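Local coordinates for probable TonB-dependent siderophore receptor PiuA (Acinetobacter baumannii, PDB 5FP1), which probably takes up iron across the outer membrane by binding iron-chelating siderophores, and may bind ferric enterobactin with micromolar affinity, at residues E110-E115 against G202-I207; V114-V119 against N138-V143. One frame throughout, in Å; residues are numbered along the deposited sequence.

Interaction 1. Residues E110-E115 against G202-I207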
# COMPACT_ATOMS: atom_id res chain seq x y z
N GLU A 110 9.18 4.11 -0.14
CA GLU A 110 10.48 3.43 -0.17
C GLU A 110 10.68 2.49 1.00
O GLU A 110 10.03 2.62 2.05
CB GLU A 110 11.63 4.46 -0.10
CG GLU A 110 12.46 4.57 -1.37
CD GLU A 110 13.61 3.57 -1.46
OE1 GLU A 110 13.95 2.97 -0.44
OE2 GLU A 110 14.18 3.39 -2.58
N MET A 111 11.63 1.59 0.84
CA MET A 111 11.95 0.64 1.91
C MET A 111 13.21 1.00 2.71
O MET A 111 13.52 0.30 3.67
CB MET A 111 12.11 -0.77 1.34
CG MET A 111 10.83 -1.34 0.73
SD MET A 111 9.50 -1.53 1.93
CE MET A 111 10.16 -2.90 2.87
N PHE A 112 13.94 2.06 2.35
CA PHE A 112 15.28 2.26 2.95
C PHE A 112 15.25 2.48 4.45
O PHE A 112 16.18 2.06 5.13
CB PHE A 112 16.10 3.37 2.27
CG PHE A 112 15.82 4.75 2.77
CD1 PHE A 112 14.75 5.49 2.27
CD2 PHE A 112 16.67 5.36 3.70
CE1 PHE A 112 14.50 6.78 2.70
CE2 PHE A 112 16.44 6.66 4.11
CZ PHE A 112 15.35 7.37 3.62
N ALA A 113 14.22 3.11 4.97
CA ALA A 113 14.13 3.33 6.41
C ALA A 113 13.18 2.37 7.11
O ALA A 113 12.79 2.62 8.24
CB ALA A 113 13.69 4.75 6.68
N VAL A 114 12.83 1.29 6.43
CA VAL A 114 11.81 0.36 6.93
C VAL A 114 12.45 -0.89 7.56
O VAL A 114 13.22 -1.58 6.92
CB VAL A 114 10.87 -0.09 5.81
CG1 VAL A 114 9.86 -1.10 6.31
CG2 VAL A 114 10.16 1.10 5.20
N GLU A 115 12.08 -1.17 8.80
CA GLU A 115 12.45 -2.41 9.51
C GLU A 115 11.63 -3.61 9.02
O GLU A 115 12.17 -4.65 8.64
CB GLU A 115 12.18 -2.17 11.01
CG GLU A 115 12.56 -3.34 11.92
CD GLU A 115 14.07 -3.46 12.15
OE1 GLU A 115 14.84 -2.53 11.82
OE2 GLU A 115 14.49 -4.50 12.67
N GLY A 202 17.00 10.13 -0.11
CA GLY A 202 16.36 10.24 1.17
C GLY A 202 17.33 10.27 2.34
O GLY A 202 18.48 9.85 2.24
N ILE A 203 16.82 10.73 3.46
CA ILE A 203 17.55 10.70 4.70
C ILE A 203 16.56 10.52 5.84
O ILE A 203 15.42 11.02 5.79
CB ILE A 203 18.40 12.01 4.86
CG1 ILE A 203 19.36 11.90 6.05
CG2 ILE A 203 17.51 13.21 5.02
CD1 ILE A 203 20.41 13.01 6.06
N ALA A 204 16.98 9.78 6.86
CA ALA A 204 16.14 9.48 8.01
C ALA A 204 16.98 9.46 9.28
O ALA A 204 17.41 8.40 9.70
CB ALA A 204 15.49 8.12 7.86
N PRO A 205 17.22 10.63 9.87
CA PRO A 205 17.92 10.75 11.14
C PRO A 205 16.99 10.70 12.34
O PRO A 205 15.88 11.28 12.32
CB PRO A 205 18.54 12.12 11.03
CG PRO A 205 17.58 12.91 10.21
CD PRO A 205 16.84 11.95 9.34
N SER A 206 17.44 10.06 13.41
CA SER A 206 16.71 10.13 14.66
C SER A 206 17.64 10.11 15.89
O SER A 206 18.78 9.69 15.80
CB SER A 206 15.73 8.96 14.75
OG SER A 206 16.41 7.75 14.61
N ILE A 207 17.09 10.51 17.02
CA ILE A 207 17.82 10.42 18.27
C ILE A 207 16.89 10.05 19.39
O ILE A 207 15.75 10.48 19.42
CB ILE A 207 18.59 11.74 18.55
CG1 ILE A 207 19.42 11.63 19.85
CG2 ILE A 207 17.66 12.92 18.62
CD1 ILE A 207 20.34 12.82 20.02
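Phe112 carries its ring to the barrel strand with CG set between its own backbone N and carbonyl carbon (chi1 84°), a crowded position that swings the ring tip, CZ and CE2, onto the chain at Gly202-Ala204. Phe112 CZ reaches the peptide link between Gly202 and Ile203, 3.7 Å from Gly202 C, and Phe112 CE2 rests 4.1 Å from Ala204 CB. The ring meets this backbone obliquely. Where the tip arrives, Gly202 presents only backbone, which lets the ring come down on the chain itself. The methyl of Ala113 covers the centre of one face of the Phe112 ring and also touches the strand, its CB 4.0 Å from Ala204 CB. Ala204 CB is thus met by both residues, and the contact across the segments is apolar and small, about 145 Å² in all. Both residues sit in the middle of a type I turn from Met111 to Val114, closed by Val114 N to Met111 O at 3.0 Å. Before the turn, Glu110 turns its carboxylate toward the amides that follow it: Phe112 N donates to Glu110 OE1 at 2.9 Å, nearly along the C-O axis of the acceptor, while the bond from Met111 N to that oxygen is weak. Glu110 OE2 forms salt bridges with Arg200 and Arg163 of the barrel, so one carboxylate steadies the turn and ties it to the wall. Tyr222, on strand 215-226, meets the Phe112 ring as well. Such packing of a plug loop on the inner face of the barrel is characteristic of the TonB-dependent receptor fold.

Interaction 2. Residues V114-V119 against N138-V143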
# COMPACT_ATOMS: atom_id res chain seq x y z
N VAL A 114 12.83 1.29 6.43
CA VAL A 114 11.81 0.36 6.93
C VAL A 114 12.45 -0.89 7.56
O VAL A 114 13.22 -1.58 6.92
CB VAL A 114 10.87 -0.09 5.81
CG1 VAL A 114 9.86 -1.10 6.31
CG2 VAL A 114 10.16 1.10 5.20
N GLU A 115 12.08 -1.17 8.80
CA GLU A 115 12.45 -2.41 9.51
C GLU A 115 11.63 -3.61 9.02
O GLU A 115 12.17 -4.65 8.64
CB GLU A 115 12.18 -2.17 11.01
CG GLU A 115 12.56 -3.34 11.92
CD GLU A 115 14.07 -3.46 12.15
OE1 GLU A 115 14.84 -2.53 11.82
OE2 GLU A 115 14.49 -4.50 12.67
N GLN A 116 10.31 -3.46 9.02
CA GLN A 116 9.38 -4.50 8.57
C GLN A 116 8.06 -3.88 8.17
O GLN A 116 7.81 -2.74 8.49
CB GLN A 116 9.15 -5.56 9.66
CG GLN A 116 8.45 -5.05 10.89
CD GLN A 116 8.69 -5.90 12.12
OE1 GLN A 116 9.76 -6.48 12.28
NE2 GLN A 116 7.72 -5.95 13.01
N VAL A 117 7.23 -4.64 7.45
CA VAL A 117 5.92 -4.16 7.04
C VAL A 117 4.88 -5.12 7.61
O VAL A 117 4.99 -6.33 7.44
CB VAL A 117 5.77 -4.15 5.50
CG1 VAL A 117 4.42 -3.57 5.12
CG2 VAL A 117 6.89 -3.37 4.84
N GLU A 118 3.91 -4.59 8.33
CA GLU A 118 2.88 -5.40 8.93
C GLU A 118 1.57 -5.22 8.20
O GLU A 118 1.01 -4.08 8.14
CB GLU A 118 2.73 -5.04 10.41
CG GLU A 118 4.03 -5.20 11.18
CD GLU A 118 3.88 -5.07 12.68
OE1 GLU A 118 2.74 -4.84 13.18
OE2 GLU A 118 4.91 -5.21 13.35
N VAL A 119 1.06 -6.32 7.65
CA VAL A 119 -0.21 -6.29 6.92
C VAL A 119 -1.32 -6.92 7.77
O VAL A 119 -1.33 -8.14 8.00
CB VAL A 119 -0.10 -7.03 5.60
CG1 VAL A 119 -1.37 -6.89 4.78
CG2 VAL A 119 1.10 -6.52 4.79
N ASN A 138 1.01 -1.22 7.76
CA ASN A 138 1.71 -0.40 8.74
C ASN A 138 3.20 -0.62 8.55
O ASN A 138 3.69 -1.75 8.70
CB ASN A 138 1.27 -0.79 10.16
CG ASN A 138 1.87 0.11 11.23
OD1 ASN A 138 2.40 1.21 10.94
ND2 ASN A 138 1.84 -0.37 12.47
N MET A 139 3.91 0.41 8.11
CA MET A 139 5.34 0.31 7.88
C MET A 139 6.07 0.72 9.18
O MET A 139 5.82 1.79 9.72
CB MET A 139 5.75 1.14 6.66
CG MET A 139 5.18 0.57 5.34
SD MET A 139 5.52 1.75 4.05
CE MET A 139 7.17 1.25 3.67
N ILE A 140 6.95 -0.14 9.66
CA ILE A 140 7.64 0.04 10.94
C ILE A 140 9.03 0.59 10.62
O ILE A 140 9.74 0.00 9.85
CB ILE A 140 7.84 -1.30 11.68
CG1 ILE A 140 6.50 -2.04 11.82
CG2 ILE A 140 8.51 -1.11 13.03
CD1 ILE A 140 5.43 -1.27 12.52
N SER A 141 9.37 1.74 11.20
CA SER A 141 10.58 2.46 10.82
C SER A 141 11.76 2.00 11.66
O SER A 141 11.60 1.62 12.83
CB SER A 141 10.41 3.96 11.07
OG SER A 141 9.30 4.46 10.37
N LYS A 142 12.93 2.04 11.05
CA LYS A 142 14.19 1.91 11.77
C LYS A 142 14.38 3.16 12.61
O LYS A 142 14.36 4.26 12.09
CB LYS A 142 15.33 1.83 10.78
CG LYS A 142 15.34 0.54 9.98
CD LYS A 142 16.29 0.65 8.79
CE LYS A 142 16.47 -0.72 8.16
NZ LYS A 142 16.90 -0.62 6.75
N VAL A 143 14.63 2.99 13.89
CA VAL A 143 14.95 4.14 14.72
C VAL A 143 16.18 3.90 15.64
O VAL A 143 16.59 2.76 15.89
CB VAL A 143 13.71 4.60 15.51
CG1 VAL A 143 13.21 3.51 16.44
CG2 VAL A 143 13.99 5.88 16.27
O HOH W 1 14.74 -1.85 4.46
O HOH W 2 0.61 -3.08 12.61
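Two antiparallel strands of the plug's mixed sheet, 114-121 and 135-141, pair here across a beta bulge at Glu115. Gln116-Ile140 and Glu118-Asn138 are hydrogen-bonded pairs; Val117-Met139 between them is non-hydrogen-bonded. Ile140 N donates to Gln116 O at 3.0 Å, and Glu118 N to Asn138 O almost straight (176°). At the bulge, where the register shifts by one, Glu115 N donates to Ile140 O at 2.8 Å, in the carbonyl plane. On one face, Gln116 CG lies alongside Ile140 CG1 at 3.7 Å, both chains pointing the same way, while the Glu118 carboxylate slants across the end of Ile140. Gln116 NE2 donates to the anti lone pair of Glu118 OE2 at 2.9 Å, in the amide plane. Ser28 and Ala29 also bind this carboxylate, and a water joins Glu118 OE1 to Asn138 ND2; Asn138 OD1 accepts from Gly100 N. On the other face, Met139, bent at chi3 (84°), brings CE tightly against Val114 CG2 at 3.4 Å. The Glu115 and Lys142 side chains cross at about a right angle, but Glu115 OE1 and Lys142 NZ stay 5.8 Å apart. The buried Glu118 carboxylate is therefore held by several donors, which would probably favour its ionised form.

Interactions 1 and 2 share Val114 and Glu115, and their centres lie about 10 Å apart. The turn that packs on the barrel in interaction 1 leads, through a corner at Glu115, into the strand paired in interaction 2. Lys142 fastens the two together: its backbone N lies 2.9 Å from Ala113 O, and its NZ 3.2 Å from Phe112 O, both probable hydrogen bonds. Met139 CE also reaches Glu110 O at 3.6 Å, and Val143 CG2 packs against Ser206 OG on the barrel strand at 3.5 Å. The plug sheet thus meets the barrel wall through both the 110-115 turn and the chain leaving strand 135-141.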